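Long-range contacts in glucosamine-6-phosphate deaminase (PDB 1J5X), which belongs to the SIS-domain proteins, an alpha/beta family, and holds two parallel beta sheets in one chain: residues S71-R76 against L174-A179; E32-N37 against L168-F173; E184-L189 against D304-F309. All coordinates share one frame; numbering follows the deposited sequence.

From the N terminus, helix 27-35 supplies residues 32-37 for contact 2, and helix 62-78 then supplies residues 71-76 for contact 1. Both find their partner on helix 162-179. Its residues 168-173 close contact 2 first, and residues 174-179, directly after them, close contact 1, so the two loops cross. Contact 3 follows in series. It opens at residues 184-189, at the start of the next helix, and closes at 304-309, after the last strand of the four-stranded sheet. Contact 1 joins two helices of the SIS domain; contact 2 adds helix 27-35 to the second of them. Contact 3 brings in the later part of the chain. Tyr73, Met172 and Phe186 touch between the contacts.

Contact 1 of 3, residues S71-R76 against L174-A179; sequences SYYFER and LADKIA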
loop_
_atom_site.group_PDB
_atom_site.type_symbol
_atom_site.label_atom_id
_atom_site.label_comp_id
_atom_site.label_asym_id
_atom_site.label_seq_id
_atom_site.Cartn_x
_atom_site.Cartn_y
_atom_site.Cartn_z
ATOM N N SER A 71 6.779 4.947 5.799
ATOM C CA SER A 71 8.070 5.611 6.072
ATOM C C SER A 71 7.986 7.090 5.577
ATOM O O SER A 71 8.448 8.038 6.267
ATOM C CB SER A 71 9.254 4.888 5.386
ATOM O OG SER A 71 9.272 4.992 3.969
ATOM N N TYR A 72 7.393 7.294 4.412
ATOM C CA TYR A 72 7.282 8.697 3.918
ATOM C C TYR A 72 6.435 9.501 4.912
ATOM O O TYR A 72 6.774 10.633 5.293
ATOM C CB TYR A 72 6.542 8.824 2.581
ATOM C CG TYR A 72 7.299 8.459 1.326
ATOM C CD1 TYR A 72 8.204 9.337 0.761
ATOM C CD2 TYR A 72 7.074 7.255 0.695
ATOM C CE1 TYR A 72 8.883 9.019 -0.415
ATOM C CE2 TYR A 72 7.716 6.925 -0.453
ATOM C CZ TYR A 72 8.626 7.806 -1.017
ATOM O OH TYR A 72 9.264 7.480 -2.191
ATOM N N TYR A 73 5.285 8.948 5.300
ATOM C CA TYR A 73 4.392 9.674 6.202
ATOM C C TYR A 73 5.002 9.973 7.568
ATOM O O TYR A 73 4.808 11.072 8.140
ATOM C CB TYR A 73 3.083 8.909 6.356
ATOM C CG TYR A 73 1.938 9.760 6.879
ATOM C CD1 TYR A 73 1.370 10.761 6.091
ATOM C CD2 TYR A 73 1.459 9.593 8.167
ATOM C CE1 TYR A 73 0.347 11.583 6.580
ATOM C CE2 TYR A 73 0.430 10.395 8.665
ATOM C CZ TYR A 73 -0.122 11.400 7.878
ATOM O OH TYR A 73 -1.079 12.256 8.383
ATOM N N PHE A 74 5.688 8.997 8.140
ATOM C CA PHE A 74 6.356 9.237 9.431
ATOM C C PHE A 74 7.386 10.356 9.375
ATOM O O PHE A 74 7.451 11.216 10.274
ATOM C CB PHE A 74 7.074 7.985 9.937
ATOM C CG PHE A 74 6.269 7.239 10.934
ATOM C CD1 PHE A 74 5.055 6.675 10.563
ATOM C CD2 PHE A 74 6.738 7.063 12.245
ATOM C CE1 PHE A 74 4.317 5.943 11.472
ATOM C CE2 PHE A 74 6.004 6.330 13.175
ATOM C CZ PHE A 74 4.801 5.771 12.798
ATOM N N GLU A 75 8.196 10.346 8.335
ATOM C CA GLU A 75 9.183 11.401 8.182
ATOM C C GLU A 75 8.438 12.733 8.002
ATOM O O GLU A 75 8.853 13.758 8.554
ATOM C CB GLU A 75 10.046 11.184 6.940
ATOM C CG GLU A 75 11.059 12.286 6.762
ATOM C CD GLU A 75 12.070 12.081 5.595
ATOM O OE1 GLU A 75 11.715 11.514 4.543
ATOM O OE2 GLU A 75 13.226 12.532 5.745
ATOM N N ARG A 76 7.361 12.709 7.250
ATOM C CA ARG A 76 6.584 13.938 6.976
ATOM C C ARG A 76 5.949 14.528 8.244
ATOM O O ARG A 76 6.047 15.744 8.526
ATOM C CB ARG A 76 5.465 13.635 5.956
ATOM C CG ARG A 76 4.635 14.877 5.537
ATOM C CD ARG A 76 3.525 14.582 4.546
ATOM N NE ARG A 76 3.995 13.923 3.311
ATOM C CZ ARG A 76 4.645 14.530 2.322
ATOM N NH1 ARG A 76 4.924 15.843 2.401
ATOM N NH2 ARG A 76 5.039 13.836 1.239
ATOM N N LEU A 174 -1.586 6.757 14.186
ATOM C CA LEU A 174 -0.645 6.710 15.312
ATOM C C LEU A 174 0.473 7.794 15.206
ATOM O O LEU A 174 0.882 8.447 16.206
ATOM C CB LEU A 174 -0.001 5.316 15.355
ATOM C CG LEU A 174 1.029 5.011 16.451
ATOM C CD1 LEU A 174 1.299 3.540 16.604
ATOM C CD2 LEU A 174 2.292 5.605 16.057
ATOM N N ALA A 175 1.000 7.972 14.005
ATOM C CA ALA A 175 2.051 8.990 13.859
ATOM C C ALA A 175 1.505 10.383 14.194
ATOM O O ALA A 175 2.178 11.172 14.902
ATOM C CB ALA A 175 2.564 9.020 12.413
ATOM N N ASP A 176 0.318 10.689 13.681
ATOM C CA ASP A 176 -0.222 12.007 13.956
ATOM C C ASP A 176 -0.510 12.158 15.453
ATOM O O ASP A 176 -0.296 13.231 16.034
ATOM C CB ASP A 176 -1.467 12.263 13.153
ATOM C CG ASP A 176 -1.155 12.604 11.695
ATOM O OD1 ASP A 176 -0.242 13.461 11.465
ATOM O OD2 ASP A 176 -1.804 12.048 10.785
ATOM N N LYS A 177 -1.013 11.102 16.086
ATOM C CA LYS A 177 -1.273 11.216 17.541
ATOM C C LYS A 177 0.022 11.479 18.293
ATOM O O LYS A 177 0.068 12.289 19.262
ATOM C CB LYS A 177 -1.949 9.924 18.106
ATOM C CG LYS A 177 -3.377 9.749 17.735
ATOM C CD LYS A 177 -4.211 10.960 18.285
ATOM C CE LYS A 177 -5.722 10.673 18.197
ATOM N NZ LYS A 177 -6.599 11.882 18.566
ATOM N N ILE A 178 1.104 10.834 17.886
ATOM C CA ILE A 178 2.373 11.041 18.578
ATOM C C ILE A 178 2.862 12.494 18.363
ATOM O O ILE A 178 3.396 13.123 19.294
ATOM C CB ILE A 178 3.424 10.058 18.094
ATOM C CG1 ILE A 178 3.039 8.674 18.629
ATOM C CG2 ILE A 178 4.842 10.466 18.540
ATOM C CD1 ILE A 178 3.902 7.556 18.156
ATOM N N ALA A 179 2.628 12.996 17.155
ATOM C CA ALA A 179 3.069 14.361 16.830
ATOM C C ALA A 179 2.226 15.433 17.493
ATOM O O ALA A 179 2.666 16.567 17.597
ATOM C CB ALA A 179 3.027 14.579 15.327
#
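The Phe74 ring lays one face over the methyl of Ala175, a CH-pi contact. Ala175 CB stands 3.9 Å from the ring centroid of Phe74, close to the ring normal. It is shifted toward the rim, where Phe74 CE1 is the nearest atom at 3.7 Å. The two segments belong to helices 62-78 and 162-179 of the SIS domain, an alpha/beta fold with a parallel sheet. The helices run side by side in the same direction. Their segment axes are 12° apart and 9.8 Å from each other. The small Ala175 points at the partner helix, and its CA lies 6.2 Å from the CA of Phe74.

Leu174 adds one methyl to the same aromatic side chain. Its CD2 lies 4.1 Å from Phe74 CZ, and the two side chains cross obliquely. Phe74 also meets Phe57 of strand 54-59 edge-to-face, so this residue links the helix pair to the sheet. Tyr73, one residue earlier, handles the polar part of the contact. Its CG is anti to the backbone N (chi1 -161°), and the end of the side chain comes nearer to helix 162-179, at Asp176. On the way the Tyr73 ring passes Ala175 CB obliquely. Arg76, further along the helix, forms a salt bridge with Glu222 and a cation-pi contact with Trp305, which join this helix to later parts of the chain.

Tyr73 and Asp176 are both buried. Asp176 OD2 sits at the edge of the Tyr73 ring, near its plane, and the carboxylate and ring planes are 88° apart. Each carboxylate oxygen has a partner: Asp176 OD1 accepts from Asn181 ND2, while OD2 takes the tyrosine. That bond is short: Tyr73 OH donates to the syn lone pair of Asp176 OD2 at 2.5 Å.

Contact 2 of 3, residues E32-N37 against L168-F173; sequences ENFVLN and LLSLMF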
loop_
_atom_site.group_PDB
_atom_site.type_symbol
_atom_site.label_atom_id
_atom_site.label_comp_id
_atom_site.label_asym_id
_atom_site.label_seq_id
_atom_site.Cartn_x
_atom_site.Cartn_y
_atom_site.Cartn_z
ATOM N N GLU A 32 -13.145 2.444 14.489
ATOM C CA GLU A 32 -13.691 2.846 15.784
ATOM C C GLU A 32 -13.333 1.937 16.909
ATOM O O GLU A 32 -13.138 2.372 18.031
ATOM C CB GLU A 32 -15.213 2.993 15.692
ATOM C CG GLU A 32 -15.653 4.030 14.648
ATOM C CD GLU A 32 -17.167 4.180 14.541
ATOM O OE1 GLU A 32 -17.891 3.249 14.976
ATOM O OE2 GLU A 32 -17.643 5.213 14.015
ATOM N N ASN A 33 -13.222 0.645 16.625
ATOM C CA ASN A 33 -12.889 -0.236 17.719
ATOM C C ASN A 33 -11.415 -0.413 18.019
ATOM O O ASN A 33 -11.038 -0.650 19.168
ATOM C CB ASN A 33 -13.578 -1.571 17.485
ATOM C CG ASN A 33 -15.053 -1.460 17.683
ATOM O OD1 ASN A 33 -15.485 -1.659 18.924
ATOM N ND2 ASN A 33 -15.808 -1.148 16.754
ATOM N N PHE A 34 -10.570 -0.298 17.003
ATOM C CA PHE A 34 -9.155 -0.489 17.219
ATOM C C PHE A 34 -8.342 0.826 17.046
ATOM O O PHE A 34 -7.552 1.179 17.895
ATOM C CB PHE A 34 -8.592 -1.524 16.202
ATOM C CG PHE A 34 -7.111 -1.735 16.311
ATOM C CD1 PHE A 34 -6.583 -2.550 17.328
ATOM C CD2 PHE A 34 -6.241 -1.181 15.377
ATOM C CE1 PHE A 34 -5.204 -2.814 17.400
ATOM C CE2 PHE A 34 -4.881 -1.430 15.425
ATOM C CZ PHE A 34 -4.340 -2.248 16.432
ATOM N N VAL A 35 -8.535 1.510 15.928
ATOM C CA VAL A 35 -7.706 2.718 15.683
ATOM C C VAL A 35 -7.919 3.822 16.745
ATOM O O VAL A 35 -6.958 4.289 17.378
ATOM C CB VAL A 35 -7.934 3.246 14.245
ATOM C CG1 VAL A 35 -6.990 4.456 14.001
ATOM C CG2 VAL A 35 -7.508 2.178 13.221
ATOM N N LEU A 36 -9.164 4.227 16.921
ATOM C CA LEU A 36 -9.492 5.247 17.901
ATOM C C LEU A 36 -9.087 4.911 19.309
ATOM O O LEU A 36 -9.111 5.780 20.143
ATOM C CB LEU A 36 -10.979 5.499 17.920
ATOM C CG LEU A 36 -11.469 6.155 16.659
ATOM C CD1 LEU A 36 -12.955 6.441 16.859
ATOM C CD2 LEU A 36 -10.661 7.480 16.417
ATOM N N ASN A 37 -8.727 3.659 19.601
ATOM C CA ASN A 37 -8.347 3.328 20.985
ATOM C C ASN A 37 -6.846 3.151 21.147
ATOM O O ASN A 37 -6.331 2.932 22.253
ATOM C CB ASN A 37 -9.115 2.072 21.477
ATOM C CG ASN A 37 -10.622 2.334 21.651
ATOM O OD1 ASN A 37 -10.952 3.386 22.418
ATOM N ND2 ASN A 37 -11.481 1.615 21.097
ATOM N N LEU A 168 -2.091 0.511 7.302
ATOM C CA LEU A 168 -1.594 1.866 6.895
ATOM C C LEU A 168 -2.395 2.957 7.657
ATOM O O LEU A 168 -1.799 3.867 8.269
ATOM C CB LEU A 168 -1.700 2.012 5.380
ATOM C CG LEU A 168 -1.194 3.365 4.834
ATOM C CD1 LEU A 168 0.240 3.629 5.343
ATOM C CD2 LEU A 168 -1.280 3.396 3.322
ATOM N N LEU A 169 -3.701 2.820 7.638
ATOM C CA LEU A 169 -4.549 3.765 8.363
ATOM C C LEU A 169 -4.126 3.827 9.810
ATOM O O LEU A 169 -3.971 4.917 10.414
ATOM C CB LEU A 169 -5.983 3.311 8.290
ATOM C CG LEU A 169 -6.935 3.925 9.317
ATOM C CD1 LEU A 169 -7.026 5.449 9.030
ATOM C CD2 LEU A 169 -8.318 3.322 9.126
ATOM N N SER A 170 -3.942 2.661 10.427
ATOM C CA SER A 170 -3.564 2.667 11.834
ATOM C C SER A 170 -2.237 3.362 12.150
ATOM O O SER A 170 -2.138 4.110 13.148
ATOM C CB SER A 170 -3.473 1.202 12.397
ATOM O OG SER A 170 -4.671 0.493 12.114
ATOM N N LEU A 171 -1.214 3.120 11.336
ATOM C CA LEU A 171 0.087 3.689 11.605
ATOM C C LEU A 171 0.074 5.178 11.228
ATOM O O LEU A 171 0.758 5.902 11.886
ATOM C CB LEU A 171 1.209 2.945 10.844
ATOM C CG LEU A 171 1.309 1.448 11.191
ATOM C CD1 LEU A 171 2.464 0.793 10.400
ATOM C CD2 LEU A 171 1.481 1.303 12.660
HETATM N N MSE A 172 -0.670 5.591 10.196
HETATM C CA MSE A 172 -0.699 7.053 9.878
HETATM C C MSE A 172 -1.342 7.753 11.079
HETATM O O MSE A 172 -0.861 8.776 11.592
HETATM C CB MSE A 172 -1.519 7.284 8.637
HETATM C CG MSE A 172 -0.811 6.765 7.418
HETATM SE SE MSE A 172 -1.867 7.069 5.801
HETATM C CE MSE A 172 -1.490 8.977 5.526
ATOM N N PHE A 173 -2.468 7.206 11.529
ATOM C CA PHE A 173 -3.179 7.787 12.688
ATOM C C PHE A 173 -2.284 7.842 13.915
ATOM O O PHE A 173 -2.207 8.868 14.629
ATOM C CB PHE A 173 -4.492 6.978 12.902
ATOM C CG PHE A 173 -5.367 7.473 14.039
ATOM C CD1 PHE A 173 -5.076 7.140 15.348
ATOM C CD2 PHE A 173 -6.481 8.233 13.775
ATOM C CE1 PHE A 173 -5.893 7.549 16.407
ATOM C CE2 PHE A 173 -7.330 8.658 14.856
ATOM C CZ PHE A 173 -7.020 8.309 16.144
#
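Val35 and Ser170 bring the two backbones nearest, with their CA atoms 5.7 Å apart, where a wider pi-type turn at residues 32-35 of helix 27-35 meets the middle of helix 162-179. Val35 points at the partner helix and splits its two methyls between different neighbours. CG1 is anti to the backbone N (chi1 -177°) and sits over one face of the Phe173 ring. This is a CH-pi contact, 23° off the ring normal. It is tight and displaced from the ring centre, with Val35 CG1 only 3.4 Å from Phe173 CG. The backbone of the same residue also touches this ring: Val35 O lies 3.6 Å from Phe173 CE1. The other methyl, Val35 CG2, lies 3.5 Å from Ser170 OG and 4.3 Å from Leu169 CG.

Leu36 reaches the far end of the same ring. Its backbone bond to CB points away, but the side chain comes back, and Leu36 CD2 ends 3.7 Å from Phe173 CZ. The two side chains cross at about a right angle. Helix 162-179 follows the last strand of the five-stranded parallel sheet of the SIS domain, and here helix 27-35, from near the N terminus, packs against it. Phe31 of helix 27-35 also touches Leu169, while on another side of helix 162-179 Leu168 and Leu171 pack on helix 62-78.

Phe34 approaches Ser170 with its ring edge. Phe34 CE2 lies 3.8 Å from Ser170 OG, which is near the ring plane. This buried hydroxyl is hydrogen-bonded to Met166 O, one turn back in its own helix, so its contacts with Phe34 and Val35 are packing. The Phe34 ring also meets the rings of Phe30, in its own helix, and Phe151, just after strand 147-150.

Contact 3 of 3, residues E184-L189 against D304-F309; sequences ERFSEL and DWKSAF
Asp304 sets its CB 4.1 Å from Arg185 NH2. It opens an Asx turn: Asp304 OD1 accepts from Lys306 N at 3.1 Å, from above the carboxylate plane. A short 3-10 segment, 305-307, follows. This turn belongs to the loop between strand 289-293 of the second parallel sheet and helix 313-326, and it packs on the start of helix 184-205.

Lys306 comes next. The Lys306 and Phe186 side chains cross at about a right angle. Lys306 CD lies over one ring face, 3.8 Å from the centroid of Phe186 and 16° off the normal. Lys306 CB packs on Leu189 CD1 at 3.8 Å. The chain bends at its end (chi4 54°), and Lys306 NZ forms a long salt bridge to Asp304 OD1 of 3.9 Å. Arg185 is paired instead with Glu188, whose OE2 lies in the guanidinium plane.

Ser307 offers its backbone: Leu189 CD1 is 3.9 Å from Ser307 N. Its OG is hydrogen-bonded to Arg311 NE, outside the contact.

The Phe309 ring reaches both Phe186 and Leu189. Its CE1 meets the edge of the Phe186 ring, 3.9 Å from Phe186 CD1. Phe309 CZ lies 3.5 Å from Leu189 CB.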
loop_
_atom_site.group_PDB
_atom_site.type_symbol
_atom_site.label_atom_id
_atom_site.label_comp_id
_atom_site.label_asym_id
_atom_site.label_seq_id
_atom_site.Cartn_x
_atom_site.Cartn_y
_atom_site.Cartn_z
ATOM N N GLU A 184 -8.806 14.424 13.144
ATOM C CA GLU A 184 -10.192 14.402 12.726
ATOM C C GLU A 184 -10.454 14.037 11.264
ATOM O O GLU A 184 -11.482 13.431 10.995
ATOM C CB GLU A 184 -10.932 15.721 13.081
ATOM C CG GLU A 184 -10.533 16.895 12.267
ATOM C CD GLU A 184 -11.311 18.171 12.698
ATOM O OE1 GLU A 184 -11.893 18.154 13.804
ATOM O OE2 GLU A 184 -11.311 19.146 11.918
ATOM N N ARG A 185 -9.562 14.368 10.316
ATOM C CA ARG A 185 -9.834 14.009 8.954
ATOM C C ARG A 185 -9.848 12.490 8.658
ATOM O O ARG A 185 -10.423 12.072 7.664
ATOM C CB ARG A 185 -8.866 14.679 7.986
ATOM C CG ARG A 185 -9.336 16.126 7.675
ATOM C CD ARG A 185 -10.093 16.147 6.306
ATOM N NE ARG A 185 -9.214 16.678 5.304
ATOM C CZ ARG A 185 -9.352 16.652 3.986
ATOM N NH1 ARG A 185 -10.369 16.089 3.340
ATOM N NH2 ARG A 185 -8.427 17.277 3.308
ATOM N N PHE A 186 -9.255 11.705 9.525
ATOM C CA PHE A 186 -9.268 10.234 9.264
ATOM C C PHE A 186 -10.726 9.726 9.434
ATOM O O PHE A 186 -11.151 8.851 8.704
ATOM C CB PHE A 186 -8.319 9.527 10.239
ATOM C CG PHE A 186 -6.864 9.690 9.897
ATOM C CD1 PHE A 186 -6.287 9.050 8.770
ATOM C CD2 PHE A 186 -6.027 10.463 10.727
ATOM C CE1 PHE A 186 -4.908 9.166 8.477
ATOM C CE2 PHE A 186 -4.672 10.587 10.452
ATOM C CZ PHE A 186 -4.083 9.953 9.339
ATOM N N SER A 187 -11.498 10.298 10.377
ATOM C CA SER A 187 -12.927 9.875 10.521
ATOM C C SER A 187 -13.673 10.198 9.257
ATOM O O SER A 187 -14.499 9.431 8.786
ATOM C CB SER A 187 -13.661 10.624 11.659
ATOM O OG SER A 187 -12.991 10.368 12.853
ATOM N N GLU A 188 -13.388 11.378 8.709
ATOM C CA GLU A 188 -14.060 11.763 7.492
ATOM C C GLU A 188 -13.677 10.816 6.352
ATOM O O GLU A 188 -14.552 10.376 5.601
ATOM C CB GLU A 188 -13.675 13.208 7.142
ATOM C CG GLU A 188 -14.141 13.659 5.729
ATOM C CD GLU A 188 -13.250 14.802 5.176
ATOM O OE1 GLU A 188 -12.960 15.790 5.921
ATOM O OE2 GLU A 188 -12.826 14.697 4.006
ATOM N N LEU A 189 -12.390 10.506 6.198
ATOM C CA LEU A 189 -12.015 9.622 5.076
ATOM C C LEU A 189 -12.571 8.214 5.266
ATOM O O LEU A 189 -13.020 7.601 4.315
ATOM C CB LEU A 189 -10.497 9.578 4.917
ATOM C CG LEU A 189 -9.947 10.967 4.536
ATOM C CD1 LEU A 189 -8.443 11.036 4.717
ATOM C CD2 LEU A 189 -10.263 11.150 3.091
ATOM N N ASP A 304 -5.020 15.026 -0.202
ATOM C CA ASP A 304 -4.083 15.182 0.907
ATOM C C ASP A 304 -3.500 13.789 1.190
ATOM O O ASP A 304 -4.186 12.775 0.940
ATOM C CB ASP A 304 -4.796 15.637 2.155
ATOM C CG ASP A 304 -3.875 15.721 3.308
ATOM O OD1 ASP A 304 -4.082 14.924 4.237
ATOM O OD2 ASP A 304 -2.906 16.546 3.255
ATOM N N TRP A 305 -2.310 13.783 1.758
ATOM C CA TRP A 305 -1.567 12.523 2.023
ATOM C C TRP A 305 -2.320 11.514 2.872
ATOM O O TRP A 305 -2.087 10.312 2.722
ATOM C CB TRP A 305 -0.224 12.804 2.704
ATOM C CG TRP A 305 0.636 13.761 1.864
ATOM C CD1 TRP A 305 1.077 15.015 2.235
ATOM C CD2 TRP A 305 1.175 13.510 0.562
ATOM N NE1 TRP A 305 1.874 15.557 1.239
ATOM C CE2 TRP A 305 1.952 14.656 0.199
ATOM C CE3 TRP A 305 1.082 12.442 -0.348
ATOM C CZ2 TRP A 305 2.641 14.746 -1.035
ATOM C CZ3 TRP A 305 1.763 12.546 -1.577
ATOM C CH2 TRP A 305 2.543 13.701 -1.900
ATOM N N LYS A 306 -3.186 12.000 3.765
ATOM C CA LYS A 306 -3.954 11.099 4.631
ATOM C C LYS A 306 -4.827 10.112 3.831
ATOM O O LYS A 306 -5.202 9.068 4.356
ATOM C CB LYS A 306 -4.880 11.906 5.580
ATOM C CG LYS A 306 -4.148 12.546 6.796
ATOM C CD LYS A 306 -5.221 13.176 7.755
ATOM C CE LYS A 306 -4.550 14.156 8.769
ATOM N NZ LYS A 306 -3.732 15.211 8.136
ATOM N N SER A 307 -5.190 10.444 2.594
ATOM C CA SER A 307 -6.043 9.529 1.823
ATOM C C SER A 307 -5.251 8.262 1.361
ATOM O O SER A 307 -5.832 7.393 0.717
ATOM C CB SER A 307 -6.585 10.239 0.550
ATOM O OG SER A 307 -5.490 10.655 -0.260
ATOM N N ALA A 308 -3.961 8.201 1.646
ATOM C CA ALA A 308 -3.143 7.068 1.199
ATOM C C ALA A 308 -3.741 5.726 1.578
ATOM O O ALA A 308 -3.666 4.799 0.755
ATOM C CB ALA A 308 -1.694 7.171 1.731
ATOM N N PHE A 309 -4.373 5.632 2.759
ATOM C CA PHE A 309 -4.915 4.346 3.188
ATOM C C PHE A 309 -6.127 3.837 2.368
ATOM O O PHE A 309 -6.540 2.661 2.485
ATOM C CB PHE A 309 -5.208 4.368 4.673
ATOM C CG PHE A 309 -6.459 5.130 5.035
ATOM C CD1 PHE A 309 -6.392 6.513 5.267
ATOM C CD2 PHE A 309 -7.712 4.476 5.109
ATOM C CE1 PHE A 309 -7.568 7.220 5.565
ATOM C CE2 PHE A 309 -8.872 5.162 5.404
ATOM C CZ PHE A 309 -8.817 6.552 5.636
#